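PDB 3EAF: ABC transporter, substrate binding protein, which probably captures a small solute outside the cell for delivery to an ABC-type membrane importer, and binds a magnesium ion. Local coordinates for residues A[12-17]-A[56-61]; A[17-22]-A[206-211]; A[104-109]-A[122-127]; A[202-207]-A[227-232]; A[235-240]-A[285-290]. All coordinates share one frame; numbering follows the deposited sequence.

Contact 1 (A[12-17]-A[56-61])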
# COMPACT_ATOMS: atom_id res chain seq x y z
N ASP A 12 -5.44 -6.82 -9.33
CA ASP A 12 -6.83 -7.16 -9.10
C ASP A 12 -7.72 -6.10 -9.74
O ASP A 12 -7.94 -5.03 -9.17
CB ASP A 12 -7.13 -7.30 -7.61
CG ASP A 12 -8.57 -7.70 -7.33
OD1 ASP A 12 -9.32 -7.93 -8.30
OD2 ASP A 12 -8.96 -7.77 -6.14
N GLU A 13 -8.24 -6.40 -10.93
CA GLU A 13 -9.11 -5.48 -11.65
C GLU A 13 -10.60 -5.81 -11.54
O GLU A 13 -11.44 -4.97 -11.86
CB GLU A 13 -8.70 -5.42 -13.12
CG GLU A 13 -7.36 -4.75 -13.36
CD GLU A 13 -7.00 -4.67 -14.83
OE1 GLU A 13 -7.43 -5.56 -15.60
OE2 GLU A 13 -6.28 -3.73 -15.22
N THR A 14 -10.91 -7.01 -11.09
CA THR A 14 -12.29 -7.50 -11.13
C THR A 14 -12.76 -8.15 -9.83
O THR A 14 -13.94 -8.47 -9.68
CB THR A 14 -12.50 -8.51 -12.29
OG1 THR A 14 -11.49 -9.52 -12.24
CG2 THR A 14 -12.46 -7.79 -13.65
N GLY A 15 -11.83 -8.36 -8.90
CA GLY A 15 -12.12 -9.05 -7.63
C GLY A 15 -12.47 -8.14 -6.46
O GLY A 15 -12.79 -6.96 -6.64
N PRO A 16 -12.41 -8.69 -5.23
CA PRO A 16 -12.89 -7.99 -4.03
C PRO A 16 -12.03 -6.80 -3.58
O PRO A 16 -12.45 -6.03 -2.72
CB PRO A 16 -12.88 -9.09 -2.96
CG PRO A 16 -11.78 -10.00 -3.41
CD PRO A 16 -11.88 -10.03 -4.90
N THR A 17 -10.83 -6.66 -4.16
CA THR A 17 -9.99 -5.51 -3.87
C THR A 17 -9.79 -4.64 -5.13
O THR A 17 -8.88 -3.81 -5.18
CB THR A 17 -8.62 -5.90 -3.25
OG1 THR A 17 -7.82 -6.61 -4.20
CG2 THR A 17 -8.79 -6.74 -1.96
N ASP A 56 -4.79 -10.03 -14.61
CA ASP A 56 -5.80 -9.79 -13.57
C ASP A 56 -6.13 -11.11 -12.88
O ASP A 56 -6.79 -11.98 -13.46
CB ASP A 56 -7.05 -9.14 -14.17
CG ASP A 56 -8.23 -9.10 -13.20
OD1 ASP A 56 -8.04 -9.03 -11.96
OD2 ASP A 56 -9.38 -9.12 -13.68
N TYR A 57 -5.68 -11.25 -11.64
CA TYR A 57 -5.90 -12.49 -10.89
C TYR A 57 -7.08 -12.42 -9.93
O TYR A 57 -7.41 -13.42 -9.27
CB TYR A 57 -4.61 -12.94 -10.18
CG TYR A 57 -4.34 -12.31 -8.83
CD1 TYR A 57 -4.33 -13.10 -7.67
CD2 TYR A 57 -4.08 -10.95 -8.70
CE1 TYR A 57 -4.08 -12.54 -6.42
CE2 TYR A 57 -3.82 -10.38 -7.45
CZ TYR A 57 -3.81 -11.19 -6.32
OH TYR A 57 -3.55 -10.64 -5.08
N ALA A 58 -7.71 -11.24 -9.86
CA ALA A 58 -8.92 -11.02 -9.06
C ALA A 58 -8.82 -11.42 -7.58
O ALA A 58 -9.80 -11.87 -6.97
CB ALA A 58 -10.15 -11.69 -9.74
N TYR A 59 -7.62 -11.27 -7.01
CA TYR A 59 -7.33 -11.58 -5.59
C TYR A 59 -7.42 -13.07 -5.27
O TYR A 59 -7.37 -13.47 -4.11
CB TYR A 59 -8.23 -10.77 -4.65
CG TYR A 59 -7.57 -10.33 -3.36
CD1 TYR A 59 -6.50 -9.45 -3.37
CD2 TYR A 59 -8.04 -10.79 -2.13
CE1 TYR A 59 -5.90 -9.02 -2.18
CE2 TYR A 59 -7.45 -10.38 -0.94
CZ TYR A 59 -6.38 -9.50 -0.97
OH TYR A 59 -5.81 -9.10 0.21
N ASN A 60 -7.55 -13.89 -6.31
CA ASN A 60 -7.67 -15.35 -6.19
C ASN A 60 -6.27 -15.97 -6.01
O ASN A 60 -5.42 -15.86 -6.90
CB ASN A 60 -8.37 -15.90 -7.44
CG ASN A 60 -8.62 -17.40 -7.38
OD1 ASN A 60 -7.79 -18.17 -6.88
ND2 ASN A 60 -9.74 -17.83 -7.94
N PRO A 61 -6.03 -16.62 -4.85
CA PRO A 61 -4.71 -17.18 -4.52
C PRO A 61 -4.26 -18.35 -5.41
O PRO A 61 -3.05 -18.55 -5.58
CB PRO A 61 -4.87 -17.64 -3.07
CG PRO A 61 -6.32 -17.78 -2.86
CD PRO A 61 -7.00 -16.81 -3.76
O HOH W 1 -10.01 -7.48 -16.38

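Contact 2 (A[17-22]-A[206-211])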
# COMPACT_ATOMS: atom_id res chain seq x y z
N THR A 17 -10.83 -6.66 -4.16
CA THR A 17 -9.99 -5.51 -3.87
C THR A 17 -9.79 -4.64 -5.13
O THR A 17 -8.88 -3.81 -5.18
CB THR A 17 -8.62 -5.90 -3.25
OG1 THR A 17 -7.82 -6.61 -4.20
CG2 THR A 17 -8.79 -6.74 -1.96
N SER A 18 -10.66 -4.82 -6.12
CA SER A 18 -10.60 -4.00 -7.34
C SER A 18 -11.07 -2.56 -7.11
O SER A 18 -10.80 -1.68 -7.93
CB SER A 18 -11.34 -4.66 -8.51
OG SER A 18 -12.70 -4.93 -8.20
N ASP A 19 -11.78 -2.32 -6.00
CA ASP A 19 -12.10 -0.96 -5.57
C ASP A 19 -10.85 -0.06 -5.54
O ASP A 19 -10.90 1.11 -5.91
CB ASP A 19 -12.85 -0.94 -4.21
CG ASP A 19 -12.12 -1.70 -3.09
OD1 ASP A 19 -11.01 -2.24 -3.29
OD2 ASP A 19 -12.68 -1.76 -1.97
N VAL A 20 -9.72 -0.64 -5.11
CA VAL A 20 -8.43 0.05 -5.10
C VAL A 20 -7.46 -0.49 -6.17
O VAL A 20 -6.49 0.18 -6.56
CB VAL A 20 -7.77 0.01 -3.68
CG1 VAL A 20 -8.60 0.81 -2.68
CG2 VAL A 20 -7.58 -1.43 -3.18
N GLY A 21 -7.74 -1.71 -6.64
CA GLY A 21 -6.88 -2.41 -7.59
C GLY A 21 -6.88 -1.87 -9.01
O GLY A 21 -5.84 -1.89 -9.68
N LYS A 22 -8.03 -1.40 -9.47
CA LYS A 22 -8.16 -0.82 -10.81
C LYS A 22 -7.23 0.38 -11.00
O LYS A 22 -6.49 0.44 -11.97
CB LYS A 22 -9.60 -0.40 -11.10
CG LYS A 22 -10.57 -1.55 -11.35
CD LYS A 22 -11.98 -0.99 -11.57
CE LYS A 22 -13.02 -2.08 -11.74
NZ LYS A 22 -13.00 -2.69 -13.11
N GLY A 206 -9.16 -2.37 8.99
CA GLY A 206 -8.07 -2.96 8.22
C GLY A 206 -8.39 -3.43 6.81
O GLY A 206 -7.55 -4.06 6.17
N ASN A 207 -9.59 -3.10 6.32
CA ASN A 207 -10.05 -3.54 5.00
C ASN A 207 -9.91 -2.45 3.92
O ASN A 207 -9.44 -1.34 4.21
CB ASN A 207 -11.52 -3.99 5.07
CG ASN A 207 -11.75 -5.18 5.99
OD1 ASN A 207 -10.81 -5.79 6.50
ND2 ASN A 207 -13.02 -5.52 6.20
N THR A 208 -10.32 -2.76 2.69
CA THR A 208 -10.28 -1.79 1.59
C THR A 208 -11.42 -0.78 1.70
O THR A 208 -12.34 -0.95 2.51
CB THR A 208 -10.31 -2.48 0.20
OG1 THR A 208 -11.60 -3.07 -0.02
CG2 THR A 208 -9.23 -3.56 0.09
N ILE A 209 -11.37 0.25 0.86
CA ILE A 209 -12.28 1.40 0.93
C ILE A 209 -13.77 1.05 0.93
O ILE A 209 -14.56 1.77 1.53
CB ILE A 209 -11.96 2.46 -0.19
CG1 ILE A 209 -12.73 3.77 0.05
CG2 ILE A 209 -12.18 1.88 -1.60
CD1 ILE A 209 -12.26 4.95 -0.79
N SER A 210 -14.16 -0.05 0.28
CA SER A 210 -15.57 -0.44 0.18
C SER A 210 -16.19 -0.70 1.55
O SER A 210 -17.20 -0.11 1.90
CB SER A 210 -15.75 -1.66 -0.73
OG SER A 210 -15.35 -1.33 -2.05
N SER A 211 -15.59 -1.60 2.33
CA SER A 211 -16.13 -1.89 3.65
C SER A 211 -15.80 -0.80 4.68
O SER A 211 -16.62 -0.53 5.56
CB SER A 211 -15.69 -3.28 4.14
OG SER A 211 -14.28 -3.38 4.18

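Contact 3 (A[104-109]-A[122-127])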
# COMPACT_ATOMS: atom_id res chain seq x y z
N SER A 104 5.49 -5.10 -4.33
CA SER A 104 4.08 -5.38 -4.10
C SER A 104 3.29 -4.20 -3.59
O SER A 104 3.81 -3.32 -2.90
CB SER A 104 3.93 -6.56 -3.13
OG SER A 104 4.62 -6.31 -1.91
N ALA A 105 2.01 -4.19 -3.95
CA ALA A 105 1.02 -3.35 -3.30
C ALA A 105 0.83 -3.75 -1.84
O ALA A 105 0.51 -2.91 -1.01
CB ALA A 105 -0.28 -3.43 -4.04
N SER A 106 1.00 -5.03 -1.53
CA SER A 106 1.01 -5.47 -0.13
C SER A 106 2.20 -4.84 0.59
O SER A 106 3.33 -4.93 0.11
CB SER A 106 1.13 -6.98 -0.02
OG SER A 106 1.36 -7.34 1.34
N TYR A 107 1.93 -4.20 1.72
CA TYR A 107 2.99 -3.66 2.56
C TYR A 107 3.15 -4.47 3.86
O TYR A 107 3.47 -3.92 4.91
CB TYR A 107 2.77 -2.17 2.85
CG TYR A 107 2.41 -1.33 1.63
CD1 TYR A 107 3.19 -1.36 0.47
CD2 TYR A 107 1.29 -0.50 1.65
CE1 TYR A 107 2.85 -0.58 -0.65
CE2 TYR A 107 0.95 0.28 0.56
CZ TYR A 107 1.72 0.24 -0.58
OH TYR A 107 1.36 1.01 -1.66
N SER A 108 2.93 -5.79 3.78
CA SER A 108 3.07 -6.67 4.95
C SER A 108 4.46 -6.67 5.58
O SER A 108 5.46 -6.83 4.87
CB SER A 108 2.71 -8.12 4.58
OG SER A 108 3.04 -9.00 5.65
N ALA A 109 4.50 -6.55 6.90
CA ALA A 109 5.75 -6.59 7.65
C ALA A 109 6.47 -7.93 7.52
O ALA A 109 7.70 -8.00 7.63
CB ALA A 109 5.51 -6.25 9.13
N PRO A 122 6.37 2.23 4.44
CA PRO A 122 6.55 1.45 5.66
C PRO A 122 5.63 0.23 5.62
O PRO A 122 4.63 0.24 4.90
CB PRO A 122 6.10 2.40 6.78
CG PRO A 122 6.09 3.78 6.16
CD PRO A 122 5.77 3.55 4.71
N ASP A 123 5.95 -0.80 6.38
CA ASP A 123 5.07 -1.95 6.48
C ASP A 123 3.74 -1.53 7.11
O ASP A 123 3.67 -0.48 7.76
CB ASP A 123 5.71 -3.02 7.34
CG ASP A 123 5.91 -2.56 8.76
OD1 ASP A 123 5.07 -2.90 9.61
OD2 ASP A 123 6.87 -1.81 8.99
N TYR A 124 2.70 -2.34 6.93
CA TYR A 124 1.36 -2.09 7.46
C TYR A 124 1.29 -1.79 8.96
O TYR A 124 0.45 -1.01 9.41
CB TYR A 124 0.45 -3.28 7.19
CG TYR A 124 -0.11 -3.39 5.78
CD1 TYR A 124 -0.20 -4.63 5.16
CD2 TYR A 124 -0.57 -2.26 5.10
CE1 TYR A 124 -0.73 -4.76 3.88
CE2 TYR A 124 -1.11 -2.38 3.80
CZ TYR A 124 -1.18 -3.63 3.20
OH TYR A 124 -1.70 -3.77 1.94
N SER A 125 2.15 -2.44 9.73
CA SER A 125 2.13 -2.30 11.19
C SER A 125 2.68 -0.94 11.64
O SER A 125 2.03 -0.24 12.42
CB SER A 125 2.88 -3.47 11.84
OG SER A 125 2.41 -4.72 11.36
N THR A 126 3.85 -0.58 11.12
CA THR A 126 4.45 0.75 11.32
C THR A 126 3.52 1.86 10.86
O THR A 126 3.40 2.89 11.53
CB THR A 126 5.79 0.87 10.57
OG1 THR A 126 6.66 -0.20 10.97
CG2 THR A 126 6.46 2.22 10.86
N GLN A 127 2.88 1.66 9.70
CA GLN A 127 1.85 2.59 9.21
C GLN A 127 0.71 2.73 10.22
O GLN A 127 0.33 3.85 10.59
CB GLN A 127 1.30 2.13 7.85
CG GLN A 127 2.27 2.35 6.68
CD GLN A 127 1.63 2.11 5.31
OE1 GLN A 127 2.18 1.39 4.46
NE2 GLN A 127 0.48 2.72 5.09
O HOH W 2 2.19 -5.86 8.54

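Contact 4 (A[202-207]-A[227-232])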
# COMPACT_ATOMS: atom_id res chain seq x y z
N TYR A 202 -12.09 5.53 19.44
CA TYR A 202 -11.41 5.35 18.16
C TYR A 202 -11.68 3.97 17.57
O TYR A 202 -11.73 2.97 18.29
CB TYR A 202 -9.90 5.56 18.31
CG TYR A 202 -9.48 6.76 19.14
CD1 TYR A 202 -9.76 8.06 18.71
CD2 TYR A 202 -8.79 6.60 20.34
CE1 TYR A 202 -9.37 9.18 19.48
CE2 TYR A 202 -8.40 7.69 21.10
CZ TYR A 202 -8.68 8.98 20.67
OH TYR A 202 -8.27 10.05 21.45
N VAL A 203 -11.88 3.93 16.25
CA VAL A 203 -12.05 2.67 15.52
C VAL A 203 -10.98 2.55 14.45
O VAL A 203 -10.79 3.47 13.65
CB VAL A 203 -13.46 2.57 14.87
CG1 VAL A 203 -13.56 1.33 13.97
CG2 VAL A 203 -14.56 2.54 15.93
N TRP A 204 -10.27 1.42 14.45
CA TRP A 204 -9.37 1.04 13.35
C TRP A 204 -10.10 0.12 12.36
O TRP A 204 -10.82 -0.78 12.77
CB TRP A 204 -8.12 0.35 13.89
CG TRP A 204 -7.30 -0.37 12.85
CD1 TRP A 204 -7.29 -1.71 12.59
CD2 TRP A 204 -6.37 0.23 11.94
NE1 TRP A 204 -6.41 -1.99 11.56
CE2 TRP A 204 -5.83 -0.82 11.15
CE3 TRP A 204 -5.94 1.54 11.71
CZ2 TRP A 204 -4.88 -0.59 10.15
CZ3 TRP A 204 -5.00 1.77 10.71
CH2 TRP A 204 -4.48 0.71 9.95
N CYS A 205 -9.93 0.36 11.06
CA CYS A 205 -10.42 -0.59 10.06
C CYS A 205 -9.30 -1.06 9.12
O CYS A 205 -8.60 -0.24 8.53
CB CYS A 205 -11.60 -0.02 9.27
SG CYS A 205 -12.38 -1.26 8.20
N GLY A 206 -9.16 -2.37 8.99
CA GLY A 206 -8.07 -2.96 8.22
C GLY A 206 -8.39 -3.43 6.81
O GLY A 206 -7.55 -4.06 6.17
N ASN A 207 -9.59 -3.10 6.32
CA ASN A 207 -10.05 -3.54 5.00
C ASN A 207 -9.91 -2.45 3.92
O ASN A 207 -9.44 -1.34 4.21
CB ASN A 207 -11.52 -3.99 5.07
CG ASN A 207 -11.75 -5.18 5.99
OD1 ASN A 207 -10.81 -5.79 6.50
ND2 ASN A 207 -13.02 -5.52 6.20
N PHE A 227 -14.09 8.41 16.23
CA PHE A 227 -13.25 8.65 15.07
C PHE A 227 -12.91 7.32 14.39
O PHE A 227 -12.65 6.33 15.06
CB PHE A 227 -11.94 9.34 15.47
CG PHE A 227 -12.10 10.77 15.90
CD1 PHE A 227 -12.70 11.70 15.06
CD2 PHE A 227 -11.63 11.20 17.14
CE1 PHE A 227 -12.83 13.03 15.45
CE2 PHE A 227 -11.76 12.53 17.53
CZ PHE A 227 -12.37 13.44 16.68
N LEU A 228 -12.93 7.31 13.06
CA LEU A 228 -12.47 6.17 12.27
C LEU A 228 -11.10 6.44 11.66
O LEU A 228 -10.89 7.47 11.02
CB LEU A 228 -13.49 5.81 11.19
CG LEU A 228 -13.17 4.73 10.14
CD1 LEU A 228 -12.86 3.36 10.76
CD2 LEU A 228 -14.32 4.59 9.16
N LEU A 229 -10.17 5.51 11.88
CA LEU A 229 -8.88 5.56 11.19
C LEU A 229 -8.76 4.33 10.30
O LEU A 229 -8.97 3.21 10.76
CB LEU A 229 -7.72 5.59 12.20
CG LEU A 229 -6.28 5.54 11.63
CD1 LEU A 229 -5.84 6.86 10.98
CD2 LEU A 229 -5.29 5.12 12.72
N THR A 230 -8.40 4.53 9.04
CA THR A 230 -8.24 3.40 8.12
C THR A 230 -6.81 3.25 7.66
O THR A 230 -6.05 4.22 7.57
CB THR A 230 -9.14 3.49 6.85
OG1 THR A 230 -8.54 4.37 5.89
CG2 THR A 230 -10.55 3.95 7.18
N ASN A 231 -6.45 2.01 7.35
CA ASN A 231 -5.24 1.73 6.61
C ASN A 231 -5.27 2.41 5.25
O ASN A 231 -6.33 2.88 4.82
CB ASN A 231 -5.06 0.22 6.46
CG ASN A 231 -6.02 -0.39 5.47
OD1 ASN A 231 -5.61 -0.73 4.37
ND2 ASN A 231 -7.29 -0.54 5.86
N VAL A 232 -4.12 2.46 4.59
CA VAL A 232 -3.94 3.15 3.31
C VAL A 232 -4.96 2.77 2.21
O VAL A 232 -5.40 3.63 1.44
CB VAL A 232 -2.46 3.06 2.79
CG1 VAL A 232 -2.01 1.59 2.63
CG2 VAL A 232 -2.27 3.85 1.48

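Contact 5 (A[235-240]-A[285-290])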
# COMPACT_ATOMS: atom_id res chain seq x y z
N PHE A 235 -9.14 4.33 2.41
CA PHE A 235 -9.44 5.76 2.38
C PHE A 235 -8.74 6.40 1.20
O PHE A 235 -7.55 6.15 0.98
CB PHE A 235 -8.94 6.40 3.68
CG PHE A 235 -9.43 7.82 3.90
CD1 PHE A 235 -10.57 8.06 4.66
CD2 PHE A 235 -8.72 8.92 3.40
CE1 PHE A 235 -11.02 9.36 4.90
CE2 PHE A 235 -9.15 10.22 3.63
CZ PHE A 235 -10.31 10.44 4.38
N ASP A 236 -9.48 7.17 0.41
CA ASP A 236 -8.90 7.99 -0.67
C ASP A 236 -9.88 9.10 -1.07
O ASP A 236 -10.79 9.43 -0.30
CB ASP A 236 -8.42 7.14 -1.88
CG ASP A 236 -9.55 6.35 -2.56
OD1 ASP A 236 -10.61 6.93 -2.88
OD2 ASP A 236 -9.36 5.13 -2.80
N GLU A 237 -9.68 9.66 -2.27
CA GLU A 237 -10.45 10.80 -2.77
C GLU A 237 -11.96 10.56 -2.82
O GLU A 237 -12.74 11.52 -2.79
CB GLU A 237 -9.94 11.22 -4.17
CG GLU A 237 -8.50 11.74 -4.20
CD GLU A 237 -7.46 10.64 -4.39
OE1 GLU A 237 -7.80 9.45 -4.27
OE2 GLU A 237 -6.29 10.98 -4.68
N ARG A 238 -12.36 9.29 -2.90
CA ARG A 238 -13.78 8.90 -2.97
C ARG A 238 -14.47 8.87 -1.61
O ARG A 238 -15.71 8.84 -1.53
CB ARG A 238 -13.92 7.52 -3.63
CG ARG A 238 -13.58 7.48 -5.11
CD ARG A 238 -13.42 6.05 -5.59
NE ARG A 238 -12.25 5.41 -4.97
CZ ARG A 238 -11.86 4.15 -5.20
NH1 ARG A 238 -12.53 3.37 -6.04
NH2 ARG A 238 -10.79 3.67 -4.58
N SER A 239 -13.68 8.89 -0.54
CA SER A 239 -14.18 8.70 0.82
C SER A 239 -15.27 9.69 1.27
O SER A 239 -16.22 9.27 1.93
CB SER A 239 -13.03 8.64 1.84
OG SER A 239 -12.25 7.47 1.67
N PRO A 240 -15.14 10.99 0.94
CA PRO A 240 -16.22 11.92 1.31
C PRO A 240 -17.58 11.48 0.76
O PRO A 240 -18.59 11.52 1.47
CB PRO A 240 -15.80 13.24 0.68
CG PRO A 240 -14.32 13.14 0.51
CD PRO A 240 -14.02 11.69 0.27
N GLN A 285 -8.63 11.39 -13.63
CA GLN A 285 -8.49 9.96 -13.36
C GLN A 285 -7.23 9.67 -12.54
O GLN A 285 -6.98 8.52 -12.17
CB GLN A 285 -8.48 9.16 -14.66
CG GLN A 285 -9.79 9.23 -15.43
CD GLN A 285 -9.90 8.20 -16.54
OE1 GLN A 285 -8.91 7.58 -16.94
NE2 GLN A 285 -11.12 8.00 -17.04
N ILE A 286 -6.44 10.70 -12.27
CA ILE A 286 -5.20 10.54 -11.52
C ILE A 286 -5.49 10.74 -10.04
O ILE A 286 -5.89 11.82 -9.61
CB ILE A 286 -4.10 11.51 -12.02
CG1 ILE A 286 -3.85 11.32 -13.53
CG2 ILE A 286 -2.80 11.36 -11.21
CD1 ILE A 286 -3.38 9.92 -13.94
N ASN A 287 -5.32 9.67 -9.27
CA ASN A 287 -5.65 9.66 -7.85
C ASN A 287 -4.59 8.89 -7.07
O ASN A 287 -3.62 8.40 -7.65
CB ASN A 287 -7.05 9.05 -7.63
CG ASN A 287 -7.20 7.66 -8.27
OD1 ASN A 287 -6.35 6.79 -8.09
ND2 ASN A 287 -8.27 7.47 -9.01
N LEU A 288 -4.77 8.78 -5.75
CA LEU A 288 -3.83 8.04 -4.89
C LEU A 288 -3.52 6.61 -5.39
O LEU A 288 -2.37 6.17 -5.34
CB LEU A 288 -4.36 8.00 -3.46
CG LEU A 288 -3.63 7.06 -2.49
CD1 LEU A 288 -2.21 7.57 -2.21
CD2 LEU A 288 -4.42 6.89 -1.20
N ARG A 289 -4.54 5.90 -5.86
CA ARG A 289 -4.36 4.51 -6.29
C ARG A 289 -3.45 4.44 -7.51
O ARG A 289 -2.57 3.57 -7.60
CB ARG A 289 -5.71 3.84 -6.59
CG ARG A 289 -6.72 3.89 -5.43
CD ARG A 289 -6.06 3.62 -4.08
NE ARG A 289 -6.98 3.84 -2.96
CZ ARG A 289 -6.63 3.78 -1.68
NH1 ARG A 289 -5.37 3.52 -1.34
NH2 ARG A 289 -7.54 3.97 -0.74
N VAL A 290 -3.65 5.37 -8.44
CA VAL A 290 -2.77 5.55 -9.59
C VAL A 290 -1.33 5.83 -9.14
O VAL A 290 -0.39 5.24 -9.67
CB VAL A 290 -3.31 6.67 -10.53
CG1 VAL A 290 -2.36 6.89 -11.72
CG2 VAL A 290 -4.71 6.31 -11.04

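Contact 1 (A[12-17]-A[56-61])
Asp56 reaches the loop 12-17 with both carboxylate oxygens. Its OD2 accepts the Thr14 hydroxyl on the syn lone pair, with OG1 and OD2 2.6 Å apart. Its OD1 takes the backbone N of Glu13 at 2.8 Å, in a nearly straight bond (167°) arriving from above the carboxylate plane. Ala58 N meets the same oxygen from the opposite face and closes an Asx turn, so OD1 is gripped from both sides. Further along, Thr17 lays CG2 over the face of the Tyr59 ring, 3.7 Å from its centroid and 10° off the normal, a CH-pi contact. Pro16 CD packs on Tyr59 CB at 3.7 Å.

Asp12, whose OD1 lies against Ala58 CA and OD2 against Tyr59 CB, also orders its own loop. Its CG stands anti to the backbone N (chi1 -179°); OD1 receives Gly15 N in an Asx motif, and OD2 receives both N and OG1 of Thr17. That hydroxyl also bonds Trp83 NE1, while Tyr59 OH bonds a bound glycerol, probably from the crystallisation liquor. The two loops follow strands 3-11 and 47-56, neighbours in one sheet. Asp12 OD1 and Asp56 OD1 lie 4.0 Å apart, and the surrounding N-H and hydroxyl donors probably offset the repulsion between the carboxylates.

Contact 2 (A[17-22]-A[206-211])
Asp19 holds CG between its backbone N and carbonyl carbon (chi1 54°), and Thr208 holds OG1 in the equivalent place on its own CA-CB bond (chi1 69°). Ser210 instead sets OG beside its backbone N, so that hydroxyl and N-H serve the same acceptor. All three donor groups converge on Asp19 OD2. Thr208 OG1 reaches it at 2.6 Å on the syn lone pair. Ser210 OG, 2.7 Å from OD2, comes in on the anti side, tilted modestly out of the carboxylate plane, and Ser210 N follows on that side at 3.2 Å from OD2. Apolar packing borders the polar group: Thr17 CG2 meets Thr208 CG2 at 3.8 Å with the side chains crossing at about a right angle, and Val20 CG1 touches Ile209 CG2 at 3.9 Å.

Helix 18-38 belongs with the six-stranded sheet and helix 209-222 with the seven-stranded one, so the contact joins the two lobes of the periplasmic-binding-protein fold through the N-terminal turns of these helices. Thr208 is the N-cap residue of helix 209-222, and Ser210 N lies in its first turn. The helix start and two hydroxyls would therefore probably stabilise the negative charge that Asp19 presents from the other lobe.

Contact 3 (A[104-109]-A[122-127])
The rings of Tyr107 and Tyr124 meet as an offset edge-to-face pair, the edge of Tyr107 turned toward the face of Tyr124; their centroids lie 5.7 Å apart and their planes stand at 62°. Tyr107 CB sits over the Tyr124 face, 4.0 Å from the centroid and 12° off the normal, a CH-pi contact. The same residue's carbonyl carbon also lies over a Tyr124 face, displaced toward the rim. On the Tyr107 ring, one face carries Ala105 O, 3.2 Å above the plane and over its centre. Apolar contact between the rings is nearest at Tyr107 CD2 and Tyr124 CE2, 3.7 Å.

The backbones join by one hydrogen bond across the contact, Tyr124 N to Tyr107 O at 2.7 Å. Replacing Tyr124 with an alanine would probably open a gap over Tyr107 CB and take away the aromatic face that the Tyr107 edge meets, although this backbone bond could remain. Asp123 N-caps helix 124-139, its OD1 accepting Thr126 N at 3.0 Å, while Ala109 CB packs on OD1 at 3.4 Å. A water bonded to Ala109 N and Ser125 OG bridges the segments.

Beyond the pair, Tyr107 OH bonds Gln292 NE2, and a bound glycerol lies beside Tyr124. Segment 104-109 leaves strand 101-104 of the six-stranded sheet, whereas helix 124-139 packs against the seven-stranded one, so the contact lies where the chain passes from one lobe to the other. Helix 85-98 adjoins Ser106 and Tyr124, helix 377-382 adjoins Asp123 and Ser125, and Pro122 touches strand 352-357.

Contact 4 (A[202-207]-A[227-232])
Strands 202-205 and 227-230 are parallel neighbours of a beta-alpha-beta unit, paired from Tyr202 with Phe227 to Cys205 with Thr230. Their axes approach to 4.7 Å with directions 25° apart. Val203 lies between two bonds: its N donates to Phe227 O at 2.8 Å, and its O accepts Leu229 N in an almost linear bond (177°). Cys205 N then donates to Leu229 O at 3.0 Å.

On one face of the sheet the Tyr202 and Phe227 rings lie side by side, pointing the same way, with CE1 of Tyr202 3.8 Å from CD2 of Phe227, each atom at the edge of the other ring. Trp204 follows on that face, its CE3 against Leu229 CD2 at 3.8 Å. Helix 209-222, which connects the two strands, covers the other face, where Val203 CG1 and Cys205 CB both touch Leu228 CD1. Helix 124-139 packs on the Tyr202 and Trp204 side.

Past the strand ends the Asn231 backbone N makes a weak bond to Cys205 O, and its side chain adds two more bonds. Its CG sits between backbone N and carbonyl carbon (chi1 73°), and ND2 donates to Cys205 O at 3.0 Å and to Asn207 O at 2.8 Å, both acceptors close to the amide plane. Asn231 CB packs on Trp204 CH2 at 3.6 Å, the two side chains crossing at about a right angle. OD1 of the same amide accepts from Tyr154 OH and Trp233 N.

Contact 5 (A[235-240]-A[285-290])
Asp236 and Arg289 meet in a salt bridge, part of a network with Arg238 that ties the loop before helix 239-243 to the first turn of helix 288-304. Among the ionic bonds, Arg289 grips a single oxygen side-on: NE lies 2.7 Å and NH2 3.0 Å from Asp236 OD2, both on its anti side, with the carboxylate and guanidinium planes 72° apart. Arg238 takes both oxygens from within its own segment, NE on OD1 at 3.1 Å and NH2 on the syn lone pair of OD2 at 2.7 Å. An alanine in place of Asp236 would probably leave both guanidiniums without their shared countercharge, the like charges of Arg238 NH2 and Arg289 NE, 4.1 Å apart, no longer screened by it.

Helix-end bonds form the second group. Glu237, bent at chi2 (88°), presents OE2 to Leu288 N at 2.9 Å, and the N-cap Asn287 takes Val290 N on OD1. Asp236 and Ser239 form a capping box in their own segment. Outside, Arg238 NH1 donates to Asp19 O and Arg289 NH1 to Val232 O. By van der Waals contact, Leu288 CD2 approaches Phe235 O to 3.9 Å and, within its own segment, lies over one face of the Arg289 guanidinium, displaced toward its rim.

How the contacts relate
The five contacts sit around the junction of the two lobes, one built on the six-stranded sheet and one on the seven-stranded sheet. Along the chain contact 1 comes first, within the first lobe; contact 2 shares Thr17 with it and spans to segment 206-211, enclosing contact 3. Contact 4 takes up Gly206 and Asn207 in the second sheet, and contact 5 follows. The centres of contacts 1 and 2 and of contacts 2 and 5 are about 11 Å apart; contacts 1 and 4 lie farthest apart, at about 23 Å between centres. Arg238 of contact 5 meets Asp19 of contact 2, and Val232 of contact 4 meets Tyr107 of contact 3, an arrangement consistent with lobes drawn together over a cleft.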